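Local coordinates for protein diaminopimelate decarboxylase (Aquifex aeolicus, PDB 2P3E) that probably catalyses the pyridoxal-phosphate-dependent decarboxylation of meso-diaminopimelate to L-lysine, the last step of lysine biosynthesis, at residues L4-L18 with N323-E335. Residues are numbered along the deposited sequence; the frame is centred on the assembly and turned at random.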
loop_
_atom_site.group_PDB
_atom_site.type_symbol
_atom_site.label_atom_id
_atom_site.label_comp_id
_atom_site.label_asym_id
_atom_site.label_seq_id
_atom_site.Cartn_x
_atom_site.Cartn_y
_atom_site.Cartn_z
ATOM N N LEU B 4 20.630 -17.222 -11.961
ATOM C CA LEU B 4 20.752 -15.859 -11.417
ATOM C C LEU B 4 21.048 -14.804 -12.473
ATOM O O LEU B 4 20.473 -13.716 -12.448
ATOM C CB LEU B 4 21.798 -15.795 -10.304
ATOM C CG LEU B 4 21.384 -16.424 -8.982
ATOM C CD1 LEU B 4 22.271 -15.850 -7.894
ATOM C CD2 LEU B 4 19.900 -16.187 -8.674
ATOM N N LYS B 5 21.931 -15.129 -13.413
ATOM C CA LYS B 5 22.229 -14.216 -14.525
ATOM C C LYS B 5 21.081 -14.032 -15.521
ATOM O O LYS B 5 21.015 -13.011 -16.216
ATOM C CB LYS B 5 23.532 -14.629 -15.234
ATOM C CG LYS B 5 24.786 -14.381 -14.376
ATOM C CD LYS B 5 26.037 -14.986 -15.009
ATOM C CE LYS B 5 27.153 -15.163 -13.971
ATOM N NZ LYS B 5 28.075 -13.996 -13.876
ATOM N N GLU B 6 20.181 -15.012 -15.588
ATOM C CA GLU B 6 18.955 -14.889 -16.371
ATOM C C GLU B 6 18.058 -13.797 -15.807
ATOM O O GLU B 6 17.354 -13.127 -16.560
ATOM C CB GLU B 6 18.185 -16.207 -16.422
ATOM C CG GLU B 6 18.882 -17.302 -17.252
ATOM C CD GLU B 6 18.143 -18.619 -17.204
ATOM O OE1 GLU B 6 17.184 -18.774 -16.419
ATOM O OE2 GLU B 6 18.534 -19.527 -17.961
ATOM N N TYR B 7 18.083 -13.631 -14.485
ATOM C CA TYR B 7 17.370 -12.528 -13.841
ATOM C C TYR B 7 18.074 -11.209 -14.102
ATOM O O TYR B 7 17.467 -10.247 -14.591
ATOM C CB TYR B 7 17.224 -12.786 -12.335
ATOM C CG TYR B 7 16.171 -13.804 -12.008
ATOM C CD1 TYR B 7 14.824 -13.456 -12.013
ATOM C CD2 TYR B 7 16.516 -15.127 -11.692
ATOM C CE1 TYR B 7 13.844 -14.378 -11.744
ATOM C CE2 TYR B 7 15.542 -16.067 -11.408
ATOM C CZ TYR B 7 14.201 -15.681 -11.421
ATOM O OH TYR B 7 13.210 -16.571 -11.127
ATOM N N ASN B 8 19.374 -11.176 -13.805
ATOM C CA ASN B 8 20.173 -9.966 -13.927
ATOM C C ASN B 8 21.636 -10.390 -14.109
ATOM O O ASN B 8 22.214 -11.012 -13.210
ATOM C CB ASN B 8 20.003 -9.073 -12.680
ATOM C CG ASN B 8 20.671 -7.708 -12.820
ATOM O OD1 ASN B 8 21.776 -7.591 -13.362
ATOM N ND2 ASN B 8 20.000 -6.654 -12.320
ATOM N N PRO B 9 22.229 -10.075 -15.271
ATOM C CA PRO B 9 23.576 -10.609 -15.520
ATOM C C PRO B 9 24.661 -9.930 -14.684
ATOM O O PRO B 9 25.816 -10.359 -14.728
ATOM C CB PRO B 9 23.782 -10.350 -17.015
ATOM C CG PRO B 9 22.943 -9.189 -17.315
ATOM C CD PRO B 9 21.745 -9.270 -16.402
ATOM N N TYR B 10 24.287 -8.904 -13.912
ATOM C CA TYR B 10 25.213 -8.268 -12.966
ATOM C C TYR B 10 25.197 -8.917 -11.581
ATOM O O TYR B 10 25.966 -8.525 -10.712
ATOM C CB TYR B 10 24.967 -6.761 -12.886
ATOM C CG TYR B 10 25.302 -6.077 -14.182
ATOM C CD1 TYR B 10 26.635 -5.763 -14.483
ATOM C CD2 TYR B 10 24.313 -5.777 -15.122
ATOM C CE1 TYR B 10 26.975 -5.168 -15.662
ATOM C CE2 TYR B 10 24.647 -5.165 -16.326
ATOM C CZ TYR B 10 25.992 -4.864 -16.578
ATOM O OH TYR B 10 26.390 -4.258 -17.744
ATOM N N LEU B 11 24.339 -9.924 -11.408
ATOM C CA LEU B 11 24.283 -10.705 -10.183
ATOM C C LEU B 11 25.187 -11.927 -10.288
ATOM O O LEU B 11 25.175 -12.642 -11.296
ATOM C CB LEU B 11 22.860 -11.199 -9.902
ATOM C CG LEU B 11 21.817 -10.319 -9.212
ATOM C CD1 LEU B 11 20.452 -10.995 -9.320
ATOM C CD2 LEU B 11 22.190 -10.095 -7.750
ATOM N N GLU B 12 25.937 -12.186 -9.228
ATOM C CA GLU B 12 26.750 -13.396 -9.161
ATOM C C GLU B 12 27.153 -13.709 -7.740
ATOM O O GLU B 12 27.304 -12.805 -6.909
ATOM C CB GLU B 12 28.019 -13.257 -10.022
ATOM C CG GLU B 12 28.916 -12.119 -9.626
ATOM C CD GLU B 12 30.261 -12.142 -10.352
ATOM O OE1 GLU B 12 30.325 -12.644 -11.502
ATOM O OE2 GLU B 12 31.249 -11.659 -9.765
ATOM N N TYR B 13 27.341 -14.998 -7.474
ATOM C CA TYR B 13 28.015 -15.425 -6.264
ATOM C C TYR B 13 29.532 -15.432 -6.466
ATOM O O TYR B 13 30.025 -15.865 -7.516
ATOM C CB TYR B 13 27.540 -16.806 -5.856
ATOM C CG TYR B 13 26.171 -16.843 -5.219
ATOM C CD1 TYR B 13 25.963 -16.355 -3.927
ATOM C CD2 TYR B 13 25.090 -17.400 -5.893
ATOM C CE1 TYR B 13 24.700 -16.404 -3.328
ATOM C CE2 TYR B 13 23.826 -17.463 -5.304
ATOM C CZ TYR B 13 23.639 -16.950 -4.022
ATOM O OH TYR B 13 22.390 -17.023 -3.453
ATOM N N ARG B 14 30.253 -14.913 -5.474
ATOM C CA ARG B 14 31.723 -14.946 -5.437
ATOM C C ARG B 14 32.124 -15.577 -4.107
ATOM O O ARG B 14 31.984 -14.936 -3.050
ATOM C CB ARG B 14 32.318 -13.538 -5.490
ATOM C CG ARG B 14 32.056 -12.737 -6.748
ATOM C CD ARG B 14 32.860 -11.424 -6.692
ATOM N NE ARG B 14 32.593 -10.558 -7.830
ATOM C CZ ARG B 14 33.146 -9.364 -8.022
ATOM N NH1 ARG B 14 34.034 -8.871 -7.157
ATOM N NH2 ARG B 14 32.817 -8.670 -9.102
ATOM N N ASP B 15 32.606 -16.823 -4.156
ATOM C CA ASP B 15 33.011 -17.575 -2.950
ATOM C C ASP B 15 31.880 -17.648 -1.904
ATOM O O ASP B 15 32.096 -17.410 -0.716
ATOM C CB ASP B 15 34.293 -16.966 -2.351
ATOM C CG ASP B 15 34.824 -17.750 -1.158
ATOM O OD1 ASP B 15 34.781 -18.999 -1.179
ATOM O OD2 ASP B 15 35.283 -17.102 -0.195
ATOM N N GLY B 16 30.671 -17.955 -2.370
ATOM C CA GLY B 16 29.500 -18.127 -1.501
ATOM C C GLY B 16 28.775 -16.839 -1.126
ATOM O O GLY B 16 27.794 -16.882 -0.389
ATOM N N GLU B 17 29.256 -15.700 -1.629
ATOM C CA GLU B 17 28.685 -14.379 -1.302
ATOM C C GLU B 17 28.056 -13.712 -2.521
ATOM O O GLU B 17 28.673 -13.641 -3.590
ATOM C CB GLU B 17 29.746 -13.450 -0.703
ATOM C CG GLU B 17 30.209 -13.831 0.712
ATOM C CD GLU B 17 29.220 -13.442 1.813
ATOM O OE1 GLU B 17 28.173 -12.787 1.526
ATOM O OE2 GLU B 17 29.497 -13.788 2.981
ATOM N N LEU B 18 26.836 -13.207 -2.349
ATOM C CA LEU B 18 26.107 -12.570 -3.449
ATOM C C LEU B 18 26.623 -11.151 -3.702
ATOM O O LEU B 18 26.786 -10.361 -2.767
ATOM C CB LEU B 18 24.583 -12.578 -3.186
ATOM C CG LEU B 18 23.678 -12.183 -4.373
ATOM C CD1 LEU B 18 23.727 -13.204 -5.500
ATOM C CD2 LEU B 18 22.228 -11.981 -3.913
ATOM N N ASN B 323 -0.570 -12.764 -4.941
ATOM C CA ASN B 323 0.110 -14.074 -4.814
ATOM C C ASN B 323 1.248 -14.184 -5.822
ATOM O O ASN B 323 1.528 -15.258 -6.366
ATOM C CB ASN B 323 -0.877 -15.267 -4.910
ATOM C CG ASN B 323 -0.223 -16.627 -4.563
ATOM O OD1 ASN B 323 0.743 -16.717 -3.787
ATOM N ND2 ASN B 323 -0.762 -17.689 -5.143
ATOM N N ALA B 324 1.907 -13.050 -6.056
ATOM C CA ALA B 324 2.968 -12.943 -7.036
ATOM C C ALA B 324 4.188 -13.718 -6.591
ATOM O O ALA B 324 4.509 -13.766 -5.391
ATOM C CB ALA B 324 3.335 -11.460 -7.272
ATOM N N TYR B 325 4.858 -14.329 -7.566
ATOM C CA TYR B 325 6.114 -15.013 -7.348
ATOM C C TYR B 325 7.289 -14.031 -7.509
ATOM O O TYR B 325 7.476 -13.408 -8.576
ATOM C CB TYR B 325 6.270 -16.194 -8.343
ATOM C CG TYR B 325 7.528 -17.013 -8.114
ATOM C CD1 TYR B 325 7.474 -18.262 -7.481
ATOM C CD2 TYR B 325 8.782 -16.521 -8.486
ATOM C CE1 TYR B 325 8.632 -18.988 -7.236
ATOM C CE2 TYR B 325 9.942 -17.257 -8.261
ATOM C CZ TYR B 325 9.856 -18.483 -7.638
ATOM O OH TYR B 325 11.006 -19.191 -7.413
ATOM N N HIS B 326 8.074 -13.910 -6.446
ATOM C CA HIS B 326 9.408 -13.321 -6.495
ATOM C C HIS B 326 10.414 -14.388 -6.038
ATOM O O HIS B 326 10.222 -15.016 -4.999
ATOM C CB HIS B 326 9.506 -12.101 -5.567
ATOM C CG HIS B 326 8.782 -10.896 -6.087
ATOM N ND1 HIS B 326 9.430 -9.847 -6.702
ATOM C CD2 HIS B 326 7.461 -10.583 -6.095
ATOM C CE1 HIS B 326 8.539 -8.942 -7.081
ATOM N NE2 HIS B 326 7.340 -9.362 -6.720
ATOM N N HIS B 327 11.463 -14.574 -6.824
ATOM C CA HIS B 327 12.538 -15.496 -6.474
ATOM C C HIS B 327 13.298 -14.953 -5.262
ATOM O O HIS B 327 13.613 -13.756 -5.194
ATOM C CB HIS B 327 13.464 -15.722 -7.668
ATOM C CG HIS B 327 14.284 -16.981 -7.579
ATOM N ND1 HIS B 327 13.719 -18.230 -7.460
ATOM C CD2 HIS B 327 15.625 -17.177 -7.612
ATOM C CE1 HIS B 327 14.676 -19.145 -7.403
ATOM N NE2 HIS B 327 15.843 -18.533 -7.508
ATOM N N ILE B 328 13.535 -15.830 -4.283
ATOM C CA ILE B 328 14.230 -15.449 -3.045
ATOM C C ILE B 328 15.438 -16.379 -2.824
ATOM O O ILE B 328 15.280 -17.604 -2.810
ATOM C CB ILE B 328 13.295 -15.469 -1.802
ATOM C CG1 ILE B 328 12.072 -14.545 -2.042
ATOM C CG2 ILE B 328 14.065 -15.059 -0.543
ATOM C CD1 ILE B 328 11.081 -14.477 -0.891
ATOM N N ILE B 329 16.611 -15.773 -2.653
ATOM C CA ILE B 329 17.869 -16.496 -2.531
ATOM C C ILE B 329 18.655 -15.985 -1.327
ATOM O O ILE B 329 18.509 -14.808 -0.940
ATOM C CB ILE B 329 18.736 -16.366 -3.818
ATOM C CG1 ILE B 329 19.111 -14.892 -4.080
ATOM C CG2 ILE B 329 17.993 -16.993 -4.999
ATOM C CD1 ILE B 329 20.018 -14.638 -5.300
ATOM N N PRO B 330 19.507 -16.852 -0.740
ATOM C CA PRO B 330 20.367 -16.376 0.340
ATOM C C PRO B 330 21.512 -15.497 -0.180
ATOM O O PRO B 330 22.025 -15.697 -1.299
ATOM C CB PRO B 330 20.870 -17.676 0.983
ATOM C CG PRO B 330 20.917 -18.668 -0.172
ATOM C CD PRO B 330 19.732 -18.288 -1.039
ATOM N N VAL B 331 21.860 -14.478 0.593
ATOM C CA VAL B 331 23.006 -13.634 0.273
ATOM C C VAL B 331 24.312 -14.449 0.479
ATOM O O VAL B 331 25.299 -14.222 -0.220
ATOM C CB VAL B 331 22.976 -12.320 1.122
ATOM C CG1 VAL B 331 24.321 -11.560 1.095
ATOM C CG2 VAL B 331 21.811 -11.409 0.667
ATOM N N GLU B 332 24.282 -15.384 1.435
ATOM C CA GLU B 332 25.386 -16.336 1.665
ATOM C C GLU B 332 24.916 -17.772 1.392
ATOM O O GLU B 332 24.014 -18.268 2.070
ATOM C CB GLU B 332 25.919 -16.242 3.109
ATOM C CG GLU B 332 26.724 -14.991 3.460
ATOM C CD GLU B 332 27.559 -15.132 4.750
ATOM O OE1 GLU B 332 27.542 -16.200 5.396
ATOM O OE2 GLU B 332 28.247 -14.160 5.138
ATOM N N THR B 333 25.500 -18.427 0.386
ATOM C CA THR B 333 25.312 -19.880 0.188
ATOM C C THR B 333 26.278 -20.630 1.106
ATOM O O THR B 333 27.470 -20.307 1.145
ATOM C CB THR B 333 25.698 -20.371 -1.223
ATOM O OG1 THR B 333 25.547 -19.344 -2.210
ATOM C CG2 THR B 333 24.891 -21.631 -1.621
ATOM N N LYS B 334 25.777 -21.644 1.810
ATOM C CA LYS B 334 26.599 -22.376 2.788
ATOM C C LYS B 334 26.540 -23.904 2.690
ATOM O O LYS B 334 26.805 -24.594 3.683
ATOM C CB LYS B 334 26.230 -21.949 4.211
ATOM C CG LYS B 334 26.881 -20.662 4.676
ATOM C CD LYS B 334 26.344 -20.247 6.027
ATOM C CE LYS B 334 27.044 -18.992 6.512
ATOM N NZ LYS B 334 26.483 -18.534 7.817
ATOM N N GLU B 335 26.212 -24.437 1.516
ATOM C CA GLU B 335 26.072 -25.897 1.333
ATOM C C GLU B 335 25.331 -26.510 2.523
ATOM O O GLU B 335 25.888 -27.290 3.316
ATOM C CB GLU B 335 27.432 -26.579 1.090
ATOM C CG GLU B 335 28.062 -26.247 -0.267
#
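Gly16, Glu17 and Leu18 pair with Val331 to Thr333 through a single beta bridge, Glu17 to Glu332, which lays the N-terminal hairpin of 11-14 and 17-20 against the chain just past strand 328-330 in the C-terminal beta domain. Two backbone bonds make the join: Leu18 N gives to Val331 O at 2.8 Å, and Thr333 N gives to Gly16 O at 2.9 Å. Gly16 suits the type I' turn from Arg14 to Glu17, where its positive phi favours glycine.

Tyr13 adds a third bond. With CG anti to the carbonyl carbon (chi1 -76°), its ring reaches across so that OH donates to Pro330 O at 2.6 Å, in the carbonyl plane. Leu18 CD1 lies over the ring centre on one face, and Thr333 OG1 sits 3.3 Å from Tyr13 CE1 on the opposite face. Replacing Tyr13 with an alanine would probably leave Pro330 O without this donor and open a gap between Leu18 and Thr333.

Between helix 3-7 and strand 328-330 the packing is apolar. Ile329 CD1 meets Leu4 CD1 tip to tip at 3.6 Å, while Leu18 crosses Ile329 at about a right angle; these branched side chains fill the space. Further along, the Tyr7 and His327 rings run nearly parallel but slid apart; Tyr7 OH is hydrogen-bonded to Tyr249 O, satisfying its hydroxyl.

Beside the bridge, Glu17 OE2 lies 2.5 Å from Glu332 OE2, the carboxylate planes nearly perpendicular. Such crowding would probably raise the pKa of one acid, while Lys26, salt-bridged to Glu332 OE2, would offset any repulsion.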